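Local coordinates for lysyl oxidase (Pichia pastoris, PDB 1W7C), which probably oxidises primary amines, including the side chains of peptidyl lysine, with copper and a topaquinone cofactor, at residues A[199-204]-A[262-267]; A[193-198]-A[205-210]; A[457-462]-A[664-669]. All coordinates share one frame; numbering follows the deposited sequence.

Overall arrangement
The three contacts run from the DUF1965 region to the copper amine oxidase catalytic domain. Contact 2 joins the two sides of the chain reversal between residues 193-198 and 205-210, and contact 1 holds the loop inside that reversal, 199-204, against residues 262-267, far along the sequence. Contact 2 is buried and relies on backbone bonds between antiparallel strands and a threonine hydroxyl. Contact 1, partly buried and flanked by a glycan, depends on an amide, a hydroxyl and two waters. Contact 3, buried and nearer the chain centre, combines an arginine, an aromatic face and backbone bonds close to copper. Tyr461 links it to contact 1 by a hydrogen bond to Thr264, and both touch the second subunit.

Contact 1: residues A[199-204]-A[262-267]; sequences NDAENL and DWTVIQ. With NAG (2-acetamido-2-deoxy-beta-D-glucopyranose), chain S.
Two loops of the DUF1965 family region, each with a short 3-10 segment, meet beside the dimer interface, where the amide of Asn199 and the methyl of Ala201 reach Thr264. Asn199 ND2 donates to Thr264 OG1 at 3.2 Å in a nearly straight bond (165° at the hydrogen), with the hydroxyl close to the amide plane. The two side chains cross at about a right angle. Asn199 makes this approach with CG between its backbone N and carbonyl carbon (chi1 60°). One water donates to both sides of the same pair, 2.7 Å from Asn199 OD1 and 2.8 Å from Thr264 OG1. A second water accepts from Asn199 ND2 and from the backbone N of Ile266, and so links the amide to the backbone beyond Val265. Thr264 OG1 is also hydrogen-bonded to the carbonyl of Leu261, so its rotation is held from several directions.

Beside it lies an apolar patch. Ala201 CB meets Thr264 CB at 3.7 Å, and the Leu204 and Thr264 side chains slide past each other in opposite directions, Leu204 CD1 meeting both CB and CG2. That CG2 sits over the centre of the Trp263 ring, while Leu204 O approaches the ring's edge, 3.4 Å from CH2. His480 stacks on the indole. At the outer end, Asp262 OD2 accepts a bond of 2.6 Å from O3 of the N-linked NAG at Asn269. Asn199 O bonds to Tyr418 of the second subunit. The arrangement is one of paired 3-10 loops in the DUF1965 region of a copper amine oxidase, packed at the subunit interface and joined by an amide-hydroxyl bond and bridging waters.

Contact 2: residues A[193-198]-A[205-210]; sequences CNINTE and VPTGFF
The carbonyl oxygen of Cys193 is gripped twice by Thr207. The backbone N of Thr207 donates at 3.0 Å, in the carbonyl plane, and its OG1 donates at 2.7 Å from a position 46° above that plane. The hydroxyl reaches across because OG1 lies between the threonine's own N and carbonyl carbon (chi1 63°). It also accepts from Phe209 N at 3.2 Å, which makes an ST turn at the corner where the chain leaves the short strand. Further along, Ile195 N is satisfied by Val205 O at 3.0 Å. Between these bonds Asn194 faces Pro206 as an antiparallel non-hydrogen-bonded pair, a position where no N-H is called on to bond across the pair. Strand 187-195 lies between 170-180 and 209-214 in a five-stranded antiparallel sheet. Cys193 N makes a weak bond to Phe209 O, an oxygen also bonded to Thr192 OG1. The amide of Asn194 is satisfied outside the two segments: OD1 by His173 NE2, ND2 by Glu202 O. Among the apolar groups, Ile195 CB packs on Val205 CG2 at 3.7 Å. The sulfur of Cys193, tied to Cys172 in a disulfide, lies obliquely to the Phe209 ring, 4.2 Å from CD2.

Contact 3: residues A[457-462]-A[664-669]; sequences RAAGYI and TIFSTA
Arg457 NH1 is held by three oxygens at the edge of its guanidinium group, all near the plane. It donates to Phe666 O at 3.0 Å (159° at the hydrogen), makes a weak bond to Ser667 O, and gives a further bond to a water that in turn donates to Ser667 O. The side chain, extended from CG to NE, passes Phe666 obliquely on its way to these carbonyls, with CB 3.5 Å from the ring's CD2. Tyr408 of the second subunit adds a cation-pi contact to the arginine.

Ala459 CB stands over one face of Phe666, 3.4 Å from the ring centroid in a CH-pi contact, shifted toward the rim; guanidinium and ring are turned 77° apart. Backbone bonds fix the loop at both ends. Ala458 N donates to Ala669 O at 3.0 Å, just where strand 452-458 pairs with strand 670-678 in the beta sandwich of the copper amine oxidase catalytic domain, and Thr664 N donates to Gly460 O at 2.9 Å. Gly460 has a positive phi (105°), a conformation that suits glycine.

Thr664 OG1 lies 3.4 Å from Ile462 CG2, the two side chains set roughly perpendicular, and bonds to Asp660. Both residues pack on His654, a copper ligand, which puts them in the second shell of the metal. Backbone bonds also tie Ala459 to Asp439 and Tyr461 to Asn437, the residues that flank the topaquinone formed from Tyr438.

Contact 1: residues A[199-204]-A[262-267]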
loop_
_atom_site.group_PDB
_atom_site.type_symbol
_atom_site.label_atom_id
_atom_site.label_comp_id
_atom_site.label_asym_id
_atom_site.label_seq_id
_atom_site.Cartn_x
_atom_site.Cartn_y
_atom_site.Cartn_z
ATOM N N ASN A 199 15.206 -23.938 18.589
ATOM C CA ASN A 199 14.676 -23.377 17.328
ATOM C C ASN A 199 14.720 -21.856 17.278
ATOM O O ASN A 199 13.938 -21.222 16.588
ATOM C CB ASN A 199 13.247 -23.882 17.061
ATOM C CG ASN A 199 12.267 -23.489 18.161
ATOM O OD1 ASN A 199 12.625 -23.424 19.337
ATOM N ND2 ASN A 199 11.039 -23.179 17.777
ATOM N N ASP A 200 15.647 -21.279 18.013
ATOM C CA ASP A 200 15.895 -19.831 17.978
ATOM C C ASP A 200 14.693 -19.024 18.458
ATOM O O ASP A 200 14.542 -17.879 18.063
ATOM C CB ASP A 200 16.288 -19.393 16.540
ATOM C CG ASP A 200 16.973 -18.039 16.503
ATOM O OD1 ASP A 200 17.882 -17.862 17.342
ATOM O OD2 ASP A 200 16.666 -17.096 15.702
ATOM N N ALA A 201 13.883 -19.603 19.347
ATOM C CA ALA A 201 12.665 -18.964 19.861
ATOM C C ALA A 201 12.795 -18.412 21.283
ATOM O O ALA A 201 11.810 -18.224 21.964
ATOM C CB ALA A 201 11.486 -19.933 19.773
ATOM N N GLU A 202 14.031 -18.150 21.713
ATOM C CA GLU A 202 14.327 -17.641 23.067
ATOM C C GLU A 202 13.516 -16.387 23.360
ATOM O O GLU A 202 13.115 -16.156 24.500
ATOM C CB GLU A 202 15.817 -17.352 23.217
ATOM C CG GLU A 202 16.684 -18.606 23.342
ATOM C CD GLU A 202 16.902 -19.386 22.040
ATOM O OE1 GLU A 202 16.788 -18.819 20.916
ATOM O OE2 GLU A 202 17.247 -20.564 22.148
ATOM N N ASN A 203 13.253 -15.586 22.335
ATOM C CA ASN A 203 12.510 -14.339 22.547
ATOM C C ASN A 203 11.058 -14.553 22.962
ATOM O O ASN A 203 10.442 -13.621 23.467
ATOM C CB ASN A 203 12.524 -13.464 21.280
ATOM C CG ASN A 203 13.675 -12.475 21.230
ATOM O OD1 ASN A 203 13.713 -11.617 20.353
ATOM N ND2 ASN A 203 14.630 -12.609 22.131
ATOM N N LEU A 204 10.524 -15.759 22.752
ATOM C CA LEU A 204 9.168 -16.091 23.174
ATOM C C LEU A 204 9.103 -16.674 24.580
ATOM O O LEU A 204 8.012 -16.898 25.096
ATOM C CB LEU A 204 8.532 -17.073 22.176
ATOM C CG LEU A 204 8.417 -16.590 20.720
ATOM C CD1 LEU A 204 7.644 -17.576 19.866
ATOM C CD2 LEU A 204 7.781 -15.207 20.617
ATOM N N ASP A 262 5.630 -26.279 21.539
ATOM C CA ASP A 262 5.305 -26.442 20.128
ATOM C C ASP A 262 4.731 -25.164 19.495
ATOM O O ASP A 262 4.837 -24.982 18.276
ATOM C CB ASP A 262 4.337 -27.607 19.935
ATOM C CG ASP A 262 4.988 -28.969 20.176
ATOM O OD1 ASP A 262 6.244 -29.076 20.276
ATOM O OD2 ASP A 262 4.310 -30.013 20.258
ATOM N N TRP A 263 4.104 -24.318 20.311
ATOM C CA TRP A 263 3.563 -23.020 19.890
ATOM C C TRP A 263 4.648 -22.048 19.394
ATOM O O TRP A 263 4.332 -20.998 18.820
ATOM C CB TRP A 263 2.734 -22.415 21.014
ATOM C CG TRP A 263 3.498 -22.150 22.268
ATOM C CD1 TRP A 263 3.754 -23.028 23.276
ATOM C CD2 TRP A 263 4.131 -20.914 22.652
ATOM N NE1 TRP A 263 4.504 -22.426 24.256
ATOM C CE2 TRP A 263 4.744 -21.127 23.899
ATOM C CE3 TRP A 263 4.248 -19.654 22.061
ATOM C CZ2 TRP A 263 5.446 -20.135 24.570
ATOM C CZ3 TRP A 263 4.925 -18.660 22.738
ATOM C CH2 TRP A 263 5.520 -18.904 23.981
ATOM N N THR A 264 5.920 -22.349 19.669
ATOM C CA THR A 264 7.020 -21.520 19.176
ATOM C C THR A 264 7.543 -21.963 17.805
ATOM O O THR A 264 8.431 -21.303 17.264
ATOM C CB THR A 264 8.210 -21.504 20.157
ATOM O OG1 THR A 264 8.870 -22.773 20.136
ATOM C CG2 THR A 264 7.781 -21.192 21.625
ATOM N N VAL A 265 7.065 -23.093 17.272
ATOM C CA VAL A 265 7.622 -23.693 16.060
ATOM C C VAL A 265 7.004 -23.150 14.777
ATOM O O VAL A 265 5.784 -23.145 14.599
ATOM C CB VAL A 265 7.467 -25.242 16.117
ATOM C CG1 VAL A 265 7.977 -25.872 14.849
ATOM C CG2 VAL A 265 8.187 -25.799 17.345
ATOM N N ILE A 266 7.865 -22.711 13.865
ATOM C CA ILE A 266 7.406 -22.072 12.635
ATOM C C ILE A 266 6.922 -23.057 11.580
ATOM O O ILE A 266 5.892 -22.866 10.975
ATOM C CB ILE A 266 8.523 -21.192 12.033
ATOM C CG1 ILE A 266 8.946 -20.072 12.962
ATOM C CG2 ILE A 266 8.078 -20.610 10.667
ATOM C CD1 ILE A 266 10.287 -19.528 12.579
ATOM N N GLN A 267 7.701 -24.076 11.308
ATOM C CA GLN A 267 7.458 -24.894 10.132
ATOM C C GLN A 267 6.275 -25.831 10.327
ATOM O O GLN A 267 5.849 -26.086 11.457
ATOM C CB GLN A 267 8.716 -25.648 9.800
ATOM C CG GLN A 267 9.044 -26.823 10.716
ATOM C CD GLN A 267 9.898 -26.430 11.903
ATOM O OE1 GLN A 267 10.086 -25.235 12.183
ATOM N NE2 GLN A 267 10.429 -27.440 12.614
HETATM C C1 NAG S . 1.996 -31.381 15.910
HETATM C C2 NAG S . 2.354 -30.514 17.140
HETATM C C3 NAG S . 1.793 -31.041 18.481
HETATM C C4 NAG S . 0.398 -31.659 18.335
HETATM C C5 NAG S . 0.353 -32.592 17.125
HETATM C C6 NAG S . -1.019 -33.226 16.935
HETATM C C7 NAG S . 4.503 -29.316 16.826
HETATM C C8 NAG S . 6.003 -29.422 16.907
HETATM N N2 NAG S . 3.808 -30.391 17.231
HETATM O O3 NAG S . 1.785 -30.043 19.518
HETATM O O4 NAG S . 0.065 -32.373 19.508
HETATM O O5 NAG S . 0.660 -31.848 15.965
HETATM O O6 NAG S . -1.949 -32.220 16.591
HETATM O O7 NAG S . 3.992 -28.274 16.403
HETATM O O HOH W 1 10.713 -22.580 14.806
HETATM O O HOH W 2 10.944 -24.096 21.378
#

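Contact 2: residues A[193-198]-A[205-210]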
loop_
_atom_site.group_PDB
_atom_site.type_symbol
_atom_site.label_atom_id
_atom_site.label_comp_id
_atom_site.label_asym_id
_atom_site.label_seq_id
_atom_site.Cartn_x
_atom_site.Cartn_y
_atom_site.Cartn_z
ATOM N N CYS A 193 17.076 -13.002 31.494
ATOM C CA CYS A 193 17.328 -14.377 31.107
ATOM C C CYS A 193 16.138 -14.934 30.324
ATOM O O CYS A 193 14.982 -14.595 30.595
ATOM C CB CYS A 193 17.559 -15.260 32.344
ATOM S SG CYS A 193 18.935 -14.774 33.396
ATOM N N ASN A 194 16.438 -15.799 29.361
ATOM C CA ASN A 194 15.427 -16.445 28.543
ATOM C C ASN A 194 15.695 -17.944 28.522
ATOM O O ASN A 194 16.860 -18.376 28.606
ATOM C CB ASN A 194 15.469 -15.926 27.097
ATOM C CG ASN A 194 15.160 -14.448 26.995
ATOM O OD1 ASN A 194 15.874 -13.614 27.557
ATOM N ND2 ASN A 194 14.127 -14.111 26.230
ATOM N N ILE A 195 14.645 -18.744 28.414
ATOM C CA ILE A 195 14.809 -20.198 28.362
ATOM C C ILE A 195 15.492 -20.583 27.031
ATOM O O ILE A 195 15.148 -20.046 25.982
ATOM C CB ILE A 195 13.433 -20.908 28.487
ATOM C CG1 ILE A 195 12.671 -20.473 29.756
ATOM C CG2 ILE A 195 13.607 -22.417 28.402
ATOM C CD1 ILE A 195 13.285 -20.893 31.037
ATOM N N ASN A 196 16.446 -21.506 27.075
ATOM C CA ASN A 196 17.086 -21.990 25.853
ATOM C C ASN A 196 16.111 -22.836 25.060
ATOM O O ASN A 196 15.367 -23.636 25.629
ATOM C CB ASN A 196 18.302 -22.888 26.139
ATOM C CG ASN A 196 19.426 -22.186 26.847
ATOM O OD1 ASN A 196 19.533 -20.961 26.840
ATOM N ND2 ASN A 196 20.301 -22.975 27.456
ATOM N N THR A 197 16.130 -22.664 23.746
ATOM C CA THR A 197 15.326 -23.475 22.837
ATOM C C THR A 197 16.205 -24.037 21.753
ATOM O O THR A 197 17.324 -23.568 21.541
ATOM C CB THR A 197 14.211 -22.665 22.168
ATOM O OG1 THR A 197 14.782 -21.791 21.180
ATOM C CG2 THR A 197 13.466 -21.795 23.159
ATOM N N GLU A 198 15.679 -25.026 21.043
ATOM C CA GLU A 198 16.385 -25.617 19.925
ATOM C C GLU A 198 16.105 -24.918 18.585
ATOM O O GLU A 198 16.747 -25.237 17.583
ATOM C CB GLU A 198 16.044 -27.102 19.804
ATOM C CG GLU A 198 14.738 -27.429 19.084
ATOM C CD GLU A 198 14.505 -28.927 18.895
ATOM O OE1 GLU A 198 13.325 -29.351 18.926
ATOM O OE2 GLU A 198 15.488 -29.683 18.693
ATOM N N VAL A 205 10.265 -16.870 25.210
ATOM C CA VAL A 205 10.332 -17.407 26.567
ATOM C C VAL A 205 11.225 -16.579 27.494
ATOM O O VAL A 205 12.162 -17.094 28.124
ATOM C CB VAL A 205 10.750 -18.900 26.524
ATOM C CG1 VAL A 205 9.579 -19.757 26.076
ATOM C CG2 VAL A 205 11.925 -19.115 25.585
ATOM N N PRO A 206 10.904 -15.286 27.611
ATOM C CA PRO A 206 11.540 -14.431 28.613
ATOM C C PRO A 206 11.055 -14.803 30.004
ATOM O O PRO A 206 9.856 -15.043 30.220
ATOM C CB PRO A 206 11.048 -13.031 28.240
ATOM C CG PRO A 206 9.664 -13.255 27.657
ATOM C CD PRO A 206 9.819 -14.571 26.911
ATOM N N THR A 207 11.979 -14.842 30.960
ATOM C CA THR A 207 11.676 -15.356 32.313
ATOM C C THR A 207 11.133 -14.356 33.316
ATOM O O THR A 207 10.634 -14.759 34.361
ATOM C CB THR A 207 12.931 -15.960 32.935
ATOM O OG1 THR A 207 13.936 -14.948 33.098
ATOM C CG2 THR A 207 13.535 -17.037 32.033
ATOM N N GLY A 208 11.282 -13.069 33.048
ATOM C CA GLY A 208 10.946 -12.042 34.027
ATOM C C GLY A 208 11.965 -11.893 35.133
ATOM O O GLY A 208 11.709 -11.201 36.123
ATOM N N PHE A 209 13.137 -12.519 34.975
ATOM C CA PHE A 209 14.240 -12.267 35.904
ATOM C C PHE A 209 15.168 -11.225 35.298
ATOM O O PHE A 209 15.658 -11.412 34.194
ATOM C CB PHE A 209 15.020 -13.541 36.188
ATOM C CG PHE A 209 16.082 -13.350 37.213
ATOM C CD1 PHE A 209 15.761 -13.371 38.540
ATOM C CD2 PHE A 209 17.383 -13.041 36.847
ATOM C CE1 PHE A 209 16.715 -13.160 39.486
ATOM C CE2 PHE A 209 18.353 -12.810 37.809
ATOM C CZ PHE A 209 18.011 -12.869 39.124
ATOM N N PHE A 210 15.399 -10.134 36.009
ATOM C CA PHE A 210 16.188 -9.011 35.505
ATOM C C PHE A 210 17.352 -8.683 36.442
ATOM O O PHE A 210 17.362 -9.047 37.616
ATOM C CB PHE A 210 15.299 -7.767 35.361
ATOM C CG PHE A 210 14.043 -8.015 34.549
ATOM C CD1 PHE A 210 12.831 -8.229 35.179
ATOM C CD2 PHE A 210 14.103 -8.134 33.157
ATOM C CE1 PHE A 210 11.698 -8.508 34.438
ATOM C CE2 PHE A 210 12.959 -8.378 32.416
ATOM C CZ PHE A 210 11.770 -8.588 33.046
#

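Contact 3: residues A[457-462]-A[664-669]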
loop_
_atom_site.group_PDB
_atom_site.type_symbol
_atom_site.label_atom_id
_atom_site.label_comp_id
_atom_site.label_asym_id
_atom_site.label_seq_id
_atom_site.Cartn_x
_atom_site.Cartn_y
_atom_site.Cartn_z
ATOM N N ARG A 457 9.201 -4.899 4.524
ATOM C CA ARG A 457 8.291 -5.740 5.293
ATOM C C ARG A 457 9.107 -6.418 6.389
ATOM O O ARG A 457 10.272 -6.747 6.181
ATOM C CB ARG A 457 7.635 -6.801 4.403
ATOM C CG ARG A 457 6.801 -6.188 3.260
ATOM C CD ARG A 457 6.271 -7.238 2.339
ATOM N NE ARG A 457 5.442 -6.704 1.259
ATOM C CZ ARG A 457 4.142 -6.413 1.374
ATOM N NH1 ARG A 457 3.488 -6.614 2.493
ATOM N NH2 ARG A 457 3.472 -5.948 0.319
ATOM N N ALA A 458 8.498 -6.668 7.534
ATOM C CA ALA A 458 9.185 -7.341 8.644
ATOM C C ALA A 458 8.510 -8.695 8.967
ATOM O O ALA A 458 7.267 -8.885 8.836
ATOM C CB ALA A 458 9.170 -6.461 9.857
ATOM N N ALA A 459 9.295 -9.629 9.430
ATOM C CA ALA A 459 8.777 -10.922 9.867
ATOM C C ALA A 459 9.759 -11.376 10.977
ATOM O O ALA A 459 10.664 -10.626 11.429
ATOM C CB ALA A 459 8.690 -11.977 8.693
ATOM N N GLY A 460 9.587 -12.596 11.393
ATOM C CA GLY A 460 10.488 -13.232 12.315
ATOM C C GLY A 460 9.848 -13.293 13.688
ATOM O O GLY A 460 8.625 -13.210 13.802
ATOM N N TYR A 461 10.687 -13.557 14.699
ATOM C CA TYR A 461 10.230 -13.635 16.084
ATOM C C TYR A 461 10.206 -12.277 16.695
ATOM O O TYR A 461 11.156 -11.510 16.602
ATOM C CB TYR A 461 11.169 -14.517 16.886
ATOM C CG TYR A 461 11.031 -16.012 16.670
ATOM C CD1 TYR A 461 11.968 -16.731 15.957
ATOM C CD2 TYR A 461 9.946 -16.695 17.172
ATOM C CE1 TYR A 461 11.820 -18.102 15.752
ATOM C CE2 TYR A 461 9.782 -18.048 16.984
ATOM C CZ TYR A 461 10.729 -18.746 16.286
ATOM O OH TYR A 461 10.589 -20.102 16.101
ATOM N N ILE A 462 9.141 -12.017 17.407
ATOM C CA ILE A 462 9.077 -10.791 18.195
ATOM C C ILE A 462 9.958 -10.862 19.455
ATOM O O ILE A 462 10.200 -11.934 19.968
ATOM C CB ILE A 462 7.619 -10.462 18.623
ATOM C CG1 ILE A 462 7.051 -11.546 19.541
ATOM C CG2 ILE A 462 6.767 -10.228 17.433
ATOM C CD1 ILE A 462 5.699 -11.218 20.163
ATOM N N THR A 664 5.766 -13.116 13.256
ATOM C CA THR A 664 5.157 -12.026 12.526
ATOM C C THR A 664 5.137 -12.351 11.034
ATOM O O THR A 664 5.996 -13.042 10.528
ATOM C CB THR A 664 5.996 -10.765 12.800
ATOM O OG1 THR A 664 5.884 -10.439 14.193
ATOM C CG2 THR A 664 5.505 -9.564 12.031
ATOM N N ILE A 665 4.116 -11.864 10.336
ATOM C CA ILE A 665 3.958 -12.060 8.898
ATOM C C ILE A 665 4.250 -10.776 8.105
ATOM O O ILE A 665 3.957 -9.667 8.536
ATOM C CB ILE A 665 2.581 -12.701 8.545
ATOM C CG1 ILE A 665 1.407 -11.753 8.761
ATOM C CG2 ILE A 665 2.430 -14.015 9.310
ATOM C CD1 ILE A 665 0.056 -12.365 8.450
ATOM N N PHE A 666 4.803 -10.975 6.906
ATOM C CA PHE A 666 5.250 -9.890 6.049
ATOM C C PHE A 666 4.075 -9.140 5.423
ATOM O O PHE A 666 4.223 -7.978 5.051
ATOM C CB PHE A 666 6.103 -10.404 4.880
ATOM C CG PHE A 666 7.548 -10.773 5.215
ATOM C CD1 PHE A 666 8.101 -11.976 4.718
ATOM C CD2 PHE A 666 8.376 -9.915 5.878
ATOM C CE1 PHE A 666 9.464 -12.270 4.936
ATOM C CE2 PHE A 666 9.695 -10.213 6.097
ATOM C CZ PHE A 666 10.235 -11.383 5.630
ATOM N N SER A 667 2.928 -9.786 5.247
ATOM C CA SER A 667 1.808 -9.175 4.508
ATOM C C SER A 667 1.237 -7.944 5.210
ATOM O O SER A 667 0.872 -6.936 4.557
ATOM C CB SER A 667 0.726 -10.210 4.357
ATOM O OG SER A 667 0.443 -10.731 5.632
ATOM N N THR A 668 1.148 -7.971 6.538
ATOM C CA THR A 668 0.580 -6.882 7.308
ATOM C C THR A 668 1.583 -6.039 8.073
ATOM O O THR A 668 1.177 -5.158 8.830
ATOM C CB THR A 668 -0.467 -7.456 8.277
ATOM O OG1 THR A 668 0.058 -8.586 8.989
ATOM C CG2 THR A 668 -1.691 -7.985 7.531
ATOM N N ALA A 669 2.868 -6.308 7.897
ATOM C CA ALA A 669 3.954 -5.519 8.488
ATOM C C ALA A 669 4.743 -4.861 7.360
ATOM O O ALA A 669 5.856 -5.247 7.086
ATOM C CB ALA A 669 4.866 -6.421 9.343
HETATM O O HOH W 3 0.622 -5.941 1.850
#